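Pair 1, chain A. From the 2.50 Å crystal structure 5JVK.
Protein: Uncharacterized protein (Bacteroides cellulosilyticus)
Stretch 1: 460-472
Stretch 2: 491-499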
# COMPACT_ATOMS: atom_id res chain seq x y z
N PRO A 460 22.39 -20.46 7.87
CA PRO A 460 22.88 -19.44 8.81
C PRO A 460 22.51 -19.73 10.27
O PRO A 460 23.31 -19.45 11.17
CB PRO A 460 22.22 -18.16 8.29
CG PRO A 460 20.96 -18.60 7.64
CD PRO A 460 21.17 -20.01 7.16
N THR A 461 21.31 -20.27 10.49
CA THR A 461 20.89 -20.84 11.77
C THR A 461 20.86 -22.36 11.57
O THR A 461 20.96 -22.84 10.43
CB THR A 461 19.49 -20.32 12.16
OG1 THR A 461 19.35 -18.93 11.81
CG2 THR A 461 19.23 -20.48 13.66
N ASP A 462 20.73 -23.12 12.66
CA ASP A 462 20.54 -24.57 12.57
C ASP A 462 19.25 -24.92 11.82
O ASP A 462 18.28 -24.16 11.85
CB ASP A 462 20.53 -25.23 13.95
CG ASP A 462 21.87 -25.12 14.68
OD1 ASP A 462 22.93 -25.10 14.01
OD2 ASP A 462 21.85 -25.06 15.92
N VAL A 463 19.25 -26.08 11.18
CA VAL A 463 18.17 -26.47 10.27
C VAL A 463 16.85 -26.75 11.01
O VAL A 463 15.77 -26.40 10.52
CB VAL A 463 18.60 -27.69 9.40
CG1 VAL A 463 17.44 -28.22 8.57
CG2 VAL A 463 19.77 -27.30 8.50
N ASP A 464 16.95 -27.37 12.19
CA ASP A 464 15.77 -27.60 13.05
C ASP A 464 15.14 -26.32 13.63
O ASP A 464 14.01 -26.37 14.11
CB ASP A 464 16.11 -28.59 14.18
CG ASP A 464 17.15 -28.05 15.17
OD1 ASP A 464 18.02 -27.24 14.76
OD2 ASP A 464 17.11 -28.46 16.35
N LYS A 465 15.86 -25.19 13.59
CA LYS A 465 15.32 -23.88 14.00
C LYS A 465 14.81 -23.02 12.83
O LYS A 465 14.66 -21.80 12.99
CB LYS A 465 16.39 -23.10 14.79
CG LYS A 465 16.87 -23.79 16.05
CD LYS A 465 17.90 -22.94 16.79
CE LYS A 465 18.52 -23.69 17.96
NZ LYS A 465 19.64 -22.93 18.58
N LEU A 466 14.53 -23.63 11.68
CA LEU A 466 14.07 -22.89 10.50
C LEU A 466 12.78 -23.45 9.92
O LEU A 466 12.59 -24.67 9.85
CB LEU A 466 15.16 -22.88 9.42
CG LEU A 466 16.42 -22.05 9.72
CD1 LEU A 466 17.49 -22.32 8.67
CD2 LEU A 466 16.10 -20.56 9.78
N ARG A 467 11.88 -22.55 9.52
CA ARG A 467 10.69 -22.87 8.73
C ARG A 467 10.76 -22.10 7.42
O ARG A 467 11.12 -20.93 7.42
CB ARG A 467 9.42 -22.47 9.47
CG ARG A 467 8.90 -23.49 10.47
CD ARG A 467 7.44 -23.20 10.81
NE ARG A 467 7.25 -21.83 11.29
CZ ARG A 467 6.12 -21.12 11.22
NH1 ARG A 467 5.01 -21.62 10.69
NH2 ARG A 467 6.11 -19.87 11.70
N LEU A 468 10.40 -22.75 6.32
CA LEU A 468 10.37 -22.11 5.00
C LEU A 468 8.93 -21.77 4.62
O LEU A 468 8.09 -22.66 4.53
CB LEU A 468 10.98 -23.03 3.95
CG LEU A 468 11.03 -22.54 2.50
CD1 LEU A 468 11.84 -21.26 2.39
CD2 LEU A 468 11.61 -23.62 1.61
N ILE A 469 8.67 -20.48 4.40
CA ILE A 469 7.35 -19.97 3.98
C ILE A 469 7.50 -19.31 2.61
O ILE A 469 8.48 -18.60 2.38
CB ILE A 469 6.81 -18.92 4.99
CG1 ILE A 469 6.88 -19.43 6.44
CG2 ILE A 469 5.38 -18.50 4.63
CD1 ILE A 469 6.09 -20.69 6.72
N ASP A 470 6.55 -19.55 1.71
CA ASP A 470 6.56 -18.89 0.39
C ASP A 470 5.79 -17.56 0.44
O ASP A 470 5.32 -17.15 1.50
CB ASP A 470 6.03 -19.85 -0.71
CG ASP A 470 4.52 -20.09 -0.64
OD1 ASP A 470 3.87 -19.67 0.34
OD2 ASP A 470 3.99 -20.73 -1.57
N TRP A 471 5.66 -16.89 -0.71
CA TRP A 471 4.93 -15.60 -0.82
C TRP A 471 3.48 -15.62 -0.34
O TRP A 471 2.88 -14.57 -0.09
CB TRP A 471 4.93 -15.14 -2.28
CG TRP A 471 3.98 -15.93 -3.15
CD1 TRP A 471 4.19 -17.15 -3.71
CD2 TRP A 471 2.65 -15.54 -3.53
NE1 TRP A 471 3.08 -17.55 -4.42
CE2 TRP A 471 2.12 -16.58 -4.32
CE3 TRP A 471 1.85 -14.42 -3.27
CZ2 TRP A 471 0.83 -16.53 -4.87
CZ3 TRP A 471 0.57 -14.37 -3.82
CH2 TRP A 471 0.08 -15.42 -4.60
N GLN A 472 2.94 -16.83 -0.21
CA GLN A 472 1.52 -17.12 -0.08
C GLN A 472 1.11 -17.45 1.36
O GLN A 472 -0.09 -17.50 1.66
CB GLN A 472 1.27 -18.36 -0.94
CG GLN A 472 0.01 -18.36 -1.76
CD GLN A 472 -0.08 -19.59 -2.64
OE1 GLN A 472 0.82 -20.42 -2.68
NE2 GLN A 472 -1.16 -19.69 -3.38
N ILE A 491 10.47 -14.73 -8.74
CA ILE A 491 10.20 -13.30 -8.56
C ILE A 491 9.46 -13.01 -7.24
O ILE A 491 9.67 -11.95 -6.64
CB ILE A 491 9.46 -12.66 -9.77
CG1 ILE A 491 8.06 -13.27 -9.98
CG2 ILE A 491 10.30 -12.79 -11.04
CD1 ILE A 491 7.25 -12.56 -11.04
N LEU A 492 8.62 -13.95 -6.81
CA LEU A 492 7.89 -13.84 -5.55
C LEU A 492 8.80 -14.20 -4.38
O LEU A 492 9.35 -15.30 -4.35
CB LEU A 492 6.70 -14.80 -5.57
CG LEU A 492 5.65 -14.57 -6.67
CD1 LEU A 492 4.96 -15.87 -7.05
CD2 LEU A 492 4.66 -13.50 -6.24
N PRO A 493 8.98 -13.28 -3.41
CA PRO A 493 9.85 -13.61 -2.29
C PRO A 493 9.36 -14.79 -1.44
O PRO A 493 8.16 -14.95 -1.25
CB PRO A 493 9.86 -12.33 -1.45
CG PRO A 493 9.54 -11.25 -2.41
CD PRO A 493 8.56 -11.86 -3.36
N GLN A 494 10.31 -15.59 -0.96
CA GLN A 494 10.06 -16.61 0.05
C GLN A 494 10.85 -16.24 1.29
O GLN A 494 11.75 -15.40 1.23
CB GLN A 494 10.42 -18.00 -0.47
CG GLN A 494 11.91 -18.27 -0.64
CD GLN A 494 12.17 -19.49 -1.50
OE1 GLN A 494 12.60 -20.52 -1.00
NE2 GLN A 494 11.91 -19.37 -2.80
N TYR A 495 10.52 -16.89 2.40
CA TYR A 495 10.99 -16.48 3.72
C TYR A 495 11.44 -17.67 4.57
O TYR A 495 10.76 -18.70 4.61
CB TYR A 495 9.88 -15.74 4.46
CG TYR A 495 9.19 -14.66 3.64
CD1 TYR A 495 9.70 -13.37 3.58
CD2 TYR A 495 8.02 -14.94 2.93
CE1 TYR A 495 9.07 -12.38 2.83
CE2 TYR A 495 7.38 -13.97 2.18
CZ TYR A 495 7.91 -12.69 2.13
OH TYR A 495 7.28 -11.72 1.39
N LEU A 496 12.59 -17.52 5.23
CA LEU A 496 13.09 -18.49 6.21
C LEU A 496 12.94 -17.90 7.61
O LEU A 496 13.74 -17.06 8.01
CB LEU A 496 14.55 -18.84 5.94
CG LEU A 496 14.86 -19.71 4.72
CD1 LEU A 496 16.34 -19.63 4.37
CD2 LEU A 496 14.45 -21.16 4.97
N VAL A 497 11.93 -18.36 8.34
CA VAL A 497 11.64 -17.85 9.69
C VAL A 497 12.47 -18.59 10.73
O VAL A 497 12.72 -19.79 10.59
CB VAL A 497 10.13 -18.00 10.01
CG1 VAL A 497 9.81 -17.46 11.40
CG2 VAL A 497 9.30 -17.29 8.95
N VAL A 498 12.90 -17.88 11.78
CA VAL A 498 13.69 -18.46 12.88
C VAL A 498 12.77 -18.95 14.01
O VAL A 498 11.83 -18.25 14.39
CB VAL A 498 14.72 -17.45 13.42
CG1 VAL A 498 15.48 -18.02 14.62
CG2 VAL A 498 15.70 -17.05 12.32
N LYS A 499 13.07 -20.15 14.53
CA LYS A 499 12.28 -20.82 15.58
C LYS A 499 10.79 -20.94 15.26
O LYS A 499 10.38 -21.87 14.58
CB LYS A 499 12.49 -20.14 16.94
CG LYS A 499 13.88 -20.39 17.51
CD LYS A 499 14.21 -19.45 18.66
CE LYS A 499 15.69 -19.50 18.99
NZ LYS A 499 16.06 -18.53 20.06
O HOH W 1 4.64 -12.13 0.22
O HOH W 2 7.47 -17.48 -2.71

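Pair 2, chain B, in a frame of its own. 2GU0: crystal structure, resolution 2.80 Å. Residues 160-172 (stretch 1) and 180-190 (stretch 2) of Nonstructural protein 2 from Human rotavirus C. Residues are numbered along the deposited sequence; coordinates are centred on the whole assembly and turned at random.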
# COMPACT_ATOMS: atom_id res chain seq x y z
N GLN B 160 -40.58 7.60 1.81
CA GLN B 160 -41.08 8.60 2.72
C GLN B 160 -42.14 9.48 2.10
O GLN B 160 -41.87 10.20 1.16
CB GLN B 160 -39.95 9.50 3.20
CG GLN B 160 -40.41 10.54 4.22
CD GLN B 160 -39.29 11.41 4.77
OE1 GLN B 160 -38.92 12.43 4.19
NE2 GLN B 160 -38.73 10.99 5.90
N ASP B 161 -43.36 9.38 2.60
CA ASP B 161 -44.40 10.27 2.13
C ASP B 161 -44.62 11.17 3.35
O ASP B 161 -43.86 11.10 4.31
CB ASP B 161 -45.67 9.50 1.74
CG ASP B 161 -46.24 8.72 2.89
OD1 ASP B 161 -46.38 9.29 4.00
OD2 ASP B 161 -46.58 7.53 2.67
N SER B 162 -45.65 12.00 3.35
CA SER B 162 -45.83 12.91 4.47
C SER B 162 -46.15 12.32 5.84
O SER B 162 -45.96 12.99 6.85
CB SER B 162 -46.89 13.96 4.13
OG SER B 162 -48.10 13.32 3.82
N TYR B 163 -46.61 11.08 5.88
CA TYR B 163 -46.96 10.49 7.16
C TYR B 163 -46.05 9.37 7.60
O TYR B 163 -45.72 9.29 8.77
CB TYR B 163 -48.40 9.97 7.15
CG TYR B 163 -49.43 11.07 7.10
CD1 TYR B 163 -50.13 11.35 5.92
CD2 TYR B 163 -49.68 11.86 8.23
CE1 TYR B 163 -51.05 12.41 5.86
CE2 TYR B 163 -50.59 12.92 8.17
CZ TYR B 163 -51.27 13.18 6.98
OH TYR B 163 -52.14 14.24 6.91
N PHE B 164 -45.65 8.51 6.67
CA PHE B 164 -44.80 7.39 7.04
C PHE B 164 -43.38 7.46 6.49
O PHE B 164 -43.07 8.28 5.63
CB PHE B 164 -45.41 6.08 6.56
CG PHE B 164 -46.87 5.95 6.84
CD1 PHE B 164 -47.81 6.50 5.97
CD2 PHE B 164 -47.32 5.24 7.95
CE1 PHE B 164 -49.16 6.34 6.19
CE2 PHE B 164 -48.66 5.08 8.19
CZ PHE B 164 -49.60 5.64 7.30
N THR B 165 -42.55 6.55 6.98
CA THR B 165 -41.17 6.44 6.54
C THR B 165 -40.76 4.98 6.62
O THR B 165 -40.98 4.33 7.63
CB THR B 165 -40.23 7.27 7.43
OG1 THR B 165 -40.52 8.66 7.27
CG2 THR B 165 -38.78 7.03 7.03
N ILE B 166 -40.17 4.45 5.55
CA ILE B 166 -39.72 3.06 5.58
C ILE B 166 -38.19 3.05 5.63
O ILE B 166 -37.54 3.66 4.79
CB ILE B 166 -40.19 2.28 4.33
CG1 ILE B 166 -41.71 2.28 4.25
CG2 ILE B 166 -39.73 0.84 4.42
CD1 ILE B 166 -42.23 1.47 3.09
N THR B 167 -37.62 2.37 6.61
CA THR B 167 -36.17 2.30 6.74
C THR B 167 -35.70 0.86 6.69
O THR B 167 -36.37 -0.03 7.20
CB THR B 167 -35.72 2.91 8.06
OG1 THR B 167 -36.55 2.41 9.11
CG2 THR B 167 -35.81 4.43 8.00
N LYS B 168 -34.54 0.63 6.08
CA LYS B 168 -34.03 -0.73 5.97
C LYS B 168 -33.25 -1.22 7.20
O LYS B 168 -32.30 -0.58 7.64
CB LYS B 168 -33.16 -0.87 4.72
CG LYS B 168 -32.28 -2.09 4.72
CD LYS B 168 -31.56 -2.25 3.40
CE LYS B 168 -32.45 -2.91 2.37
NZ LYS B 168 -32.84 -4.28 2.82
N LEU B 169 -33.67 -2.37 7.73
CA LEU B 169 -33.02 -2.98 8.88
C LEU B 169 -32.13 -4.09 8.33
O LEU B 169 -32.60 -5.18 7.97
CB LEU B 169 -34.07 -3.55 9.85
CG LEU B 169 -34.87 -2.44 10.53
CD1 LEU B 169 -35.97 -2.98 11.41
CD2 LEU B 169 -33.91 -1.60 11.34
N ASP B 170 -30.84 -3.78 8.25
CA ASP B 170 -29.86 -4.70 7.72
C ASP B 170 -28.89 -5.04 8.82
O ASP B 170 -28.03 -4.24 9.18
CB ASP B 170 -29.11 -4.04 6.57
CG ASP B 170 -28.32 -5.04 5.76
OD1 ASP B 170 -27.51 -4.59 4.91
OD2 ASP B 170 -28.51 -6.26 5.95
N TYR B 171 -29.03 -6.24 9.36
CA TYR B 171 -28.18 -6.69 10.44
C TYR B 171 -27.01 -7.48 9.89
O TYR B 171 -26.00 -7.66 10.56
CB TYR B 171 -29.01 -7.54 11.40
CG TYR B 171 -30.17 -6.76 11.98
CD1 TYR B 171 -31.46 -7.25 11.94
CD2 TYR B 171 -29.95 -5.52 12.57
CE1 TYR B 171 -32.53 -6.51 12.47
CE2 TYR B 171 -31.00 -4.77 13.10
CZ TYR B 171 -32.28 -5.27 13.05
OH TYR B 171 -33.30 -4.52 13.59
N SER B 172 -27.16 -7.93 8.65
CA SER B 172 -26.14 -8.73 8.00
C SER B 172 -24.70 -8.23 8.18
O SER B 172 -23.77 -9.04 8.19
CB SER B 172 -26.44 -8.84 6.50
OG SER B 172 -26.00 -7.68 5.82
N MET B 180 -29.08 -12.33 9.47
CA MET B 180 -29.51 -12.28 8.07
C MET B 180 -30.93 -11.80 7.80
O MET B 180 -31.22 -11.36 6.70
CB MET B 180 -29.30 -13.66 7.44
CG MET B 180 -27.94 -14.24 7.75
SD MET B 180 -26.67 -12.99 7.52
CE MET B 180 -26.66 -12.83 5.69
N ALA B 181 -31.81 -11.90 8.79
CA ALA B 181 -33.18 -11.45 8.61
C ALA B 181 -33.29 -10.27 7.62
O ALA B 181 -32.51 -9.32 7.68
CB ALA B 181 -33.78 -11.06 9.96
N ASP B 182 -34.26 -10.37 6.71
CA ASP B 182 -34.53 -9.37 5.68
C ASP B 182 -35.74 -8.57 6.18
O ASP B 182 -36.88 -9.00 6.01
CB ASP B 182 -34.85 -10.10 4.37
CG ASP B 182 -34.93 -9.17 3.16
OD1 ASP B 182 -35.84 -8.32 3.09
OD2 ASP B 182 -34.08 -9.30 2.26
N GLU B 183 -35.50 -7.43 6.80
CA GLU B 183 -36.61 -6.64 7.31
C GLU B 183 -36.50 -5.15 7.02
O GLU B 183 -35.44 -4.65 6.67
CB GLU B 183 -36.70 -6.81 8.83
CG GLU B 183 -36.63 -8.23 9.32
CD GLU B 183 -36.64 -8.30 10.83
OE1 GLU B 183 -35.67 -7.82 11.44
OE2 GLU B 183 -37.60 -8.83 11.42
N TYR B 184 -37.62 -4.45 7.19
CA TYR B 184 -37.70 -3.01 7.03
C TYR B 184 -38.59 -2.54 8.17
O TYR B 184 -39.30 -3.35 8.77
CB TYR B 184 -38.34 -2.60 5.70
CG TYR B 184 -37.60 -3.07 4.49
CD1 TYR B 184 -37.69 -4.40 4.08
CD2 TYR B 184 -36.82 -2.20 3.74
CE1 TYR B 184 -37.03 -4.85 2.95
CE2 TYR B 184 -36.15 -2.64 2.61
CZ TYR B 184 -36.26 -3.97 2.22
OH TYR B 184 -35.63 -4.44 1.10
N LYS B 185 -38.56 -1.25 8.47
CA LYS B 185 -39.40 -0.73 9.54
C LYS B 185 -40.21 0.49 9.11
O LYS B 185 -39.68 1.43 8.50
CB LYS B 185 -38.55 -0.39 10.77
CG LYS B 185 -39.39 -0.02 11.99
CD LYS B 185 -38.55 0.35 13.21
CE LYS B 185 -37.84 -0.84 13.81
NZ LYS B 185 -37.15 -0.47 15.07
N ILE B 186 -41.50 0.47 9.44
CA ILE B 186 -42.42 1.57 9.13
C ILE B 186 -42.65 2.34 10.42
O ILE B 186 -43.04 1.77 11.42
CB ILE B 186 -43.77 1.03 8.69
CG1 ILE B 186 -43.59 0.03 7.54
CG2 ILE B 186 -44.67 2.16 8.28
CD1 ILE B 186 -44.88 -0.66 7.18
N THR B 187 -42.43 3.65 10.41
CA THR B 187 -42.66 4.44 11.61
C THR B 187 -43.40 5.69 11.20
O THR B 187 -43.14 6.21 10.13
CB THR B 187 -41.33 4.85 12.30
OG1 THR B 187 -40.58 5.70 11.42
CG2 THR B 187 -40.51 3.64 12.63
N ILE B 188 -44.33 6.16 12.02
CA ILE B 188 -45.06 7.39 11.69
C ILE B 188 -44.17 8.59 12.02
O ILE B 188 -43.37 8.55 12.95
CB ILE B 188 -46.38 7.52 12.49
CG1 ILE B 188 -46.12 7.32 13.98
CG2 ILE B 188 -47.40 6.53 11.96
CD1 ILE B 188 -47.37 7.23 14.83
N ASN B 189 -44.31 9.67 11.25
CA ASN B 189 -43.48 10.83 11.50
C ASN B 189 -44.00 11.70 12.63
O ASN B 189 -43.27 12.51 13.19
CB ASN B 189 -43.35 11.67 10.22
CG ASN B 189 -42.95 10.83 9.01
OD1 ASN B 189 -42.09 9.96 9.11
ND2 ASN B 189 -43.57 11.09 7.87
N THR B 190 -45.27 11.50 12.97
CA THR B 190 -45.95 12.26 14.02
C THR B 190 -47.10 11.45 14.60
O THR B 190 -47.76 10.71 13.87
CB THR B 190 -46.53 13.55 13.45
OG1 THR B 190 -45.48 14.48 13.19
CG2 THR B 190 -47.53 14.16 14.40

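Both pairs are two-stranded antiparallel ladders, and 14 central residues superpose with an RMSD of 0.7 Å over N, CA and C. The strand directions differ by 157° in pair 1 and 148° in pair 2, with axes approaching to 4.6 and 4.5 Å. A:Leu466 to A:Ile469 fall on B:Phe164 to B:Thr167, and A:Tyr495 to A:Val498 on B:Lys185 to B:Ile188, so the register is the same.

The backbone bonding follows suit. In pair 1, A:Ile469 N donates to A:Tyr495 O (2.8 Å) and A:Tyr495 N to A:Ile469 O (2.7 Å); at the matching place in pair 2, B:Thr167 N reaches B:Lys185 O at 2.9 Å and B:Lys185 N reaches B:Thr167 O at 2.8 Å. One hydrogen-bonded pair along, A:Val497 N to A:Arg467 O measures 2.8 Å, whereas B:Thr187 N to B:Thr165 O is stretched to 3.2 Å and the return bond, B:Thr165 N to B:Thr187 O, is weak. The CA atoms move apart accordingly, from 5.2 Å between A:Arg467 CA and A:Val497 CA to 5.7 Å between B:Thr165 CA and B:Thr187 CA.

One face is apolar at its centre in both. A:Leu466, A:Leu468, A:Leu496 and A:Val498 are replaced by B:Phe164, B:Ile166, B:Ile186 and B:Ile188. Pair 1 closes its centre leucine to leucine, A:Leu468 CD1 lying 3.7 Å from A:Leu496 CD2. In pair 2 the equivalent isoleucines stand further apart, B:Ile166 CG1 to B:Ile186 CG1 being 4.4 Å, while the phenylalanine spans two neighbours: B:Phe164 CD2 is 4.1 Å from B:Ile186 CG2 and 4.2 Å from B:Ile188 CG2.

The other face diverges in chemistry. A:Ile469 packs its CG1 4.1 Å from A:Val497 CG2; its counterpart B:Thr167, with a nearly coincident side-chain centre, instead makes a weak hydrogen bond from OG1 to B:Lys185 O (3.3 Å).

The ends differ most. A:Lys499 and B:Asn189 both donate their backbone N, to A:Lys465 O (2.8 Å) and B:Tyr163 O (2.9 Å), but the lysine CB points away while the asparagine CB points toward the partner stretch, where B:Asn189 OD1 accepts from B:Thr165 OG1 at 2.7 Å. At the opposite end, B:Leu169 continues the ladder, its N bonding to B:Glu183 O at 3.1 Å. The matching A:Trp471 N and A:Pro493 O, 3.2 Å apart at a poor angle, are bridged by water 2, which accepts from A:Trp471 N (2.8 Å) and donates to A:Pro493 O (3.0 Å). The indole meanwhile offers a face to A:Leu492, whose CD1 sits 3.7 Å from the centroid of the five-membered ring of A:Trp471.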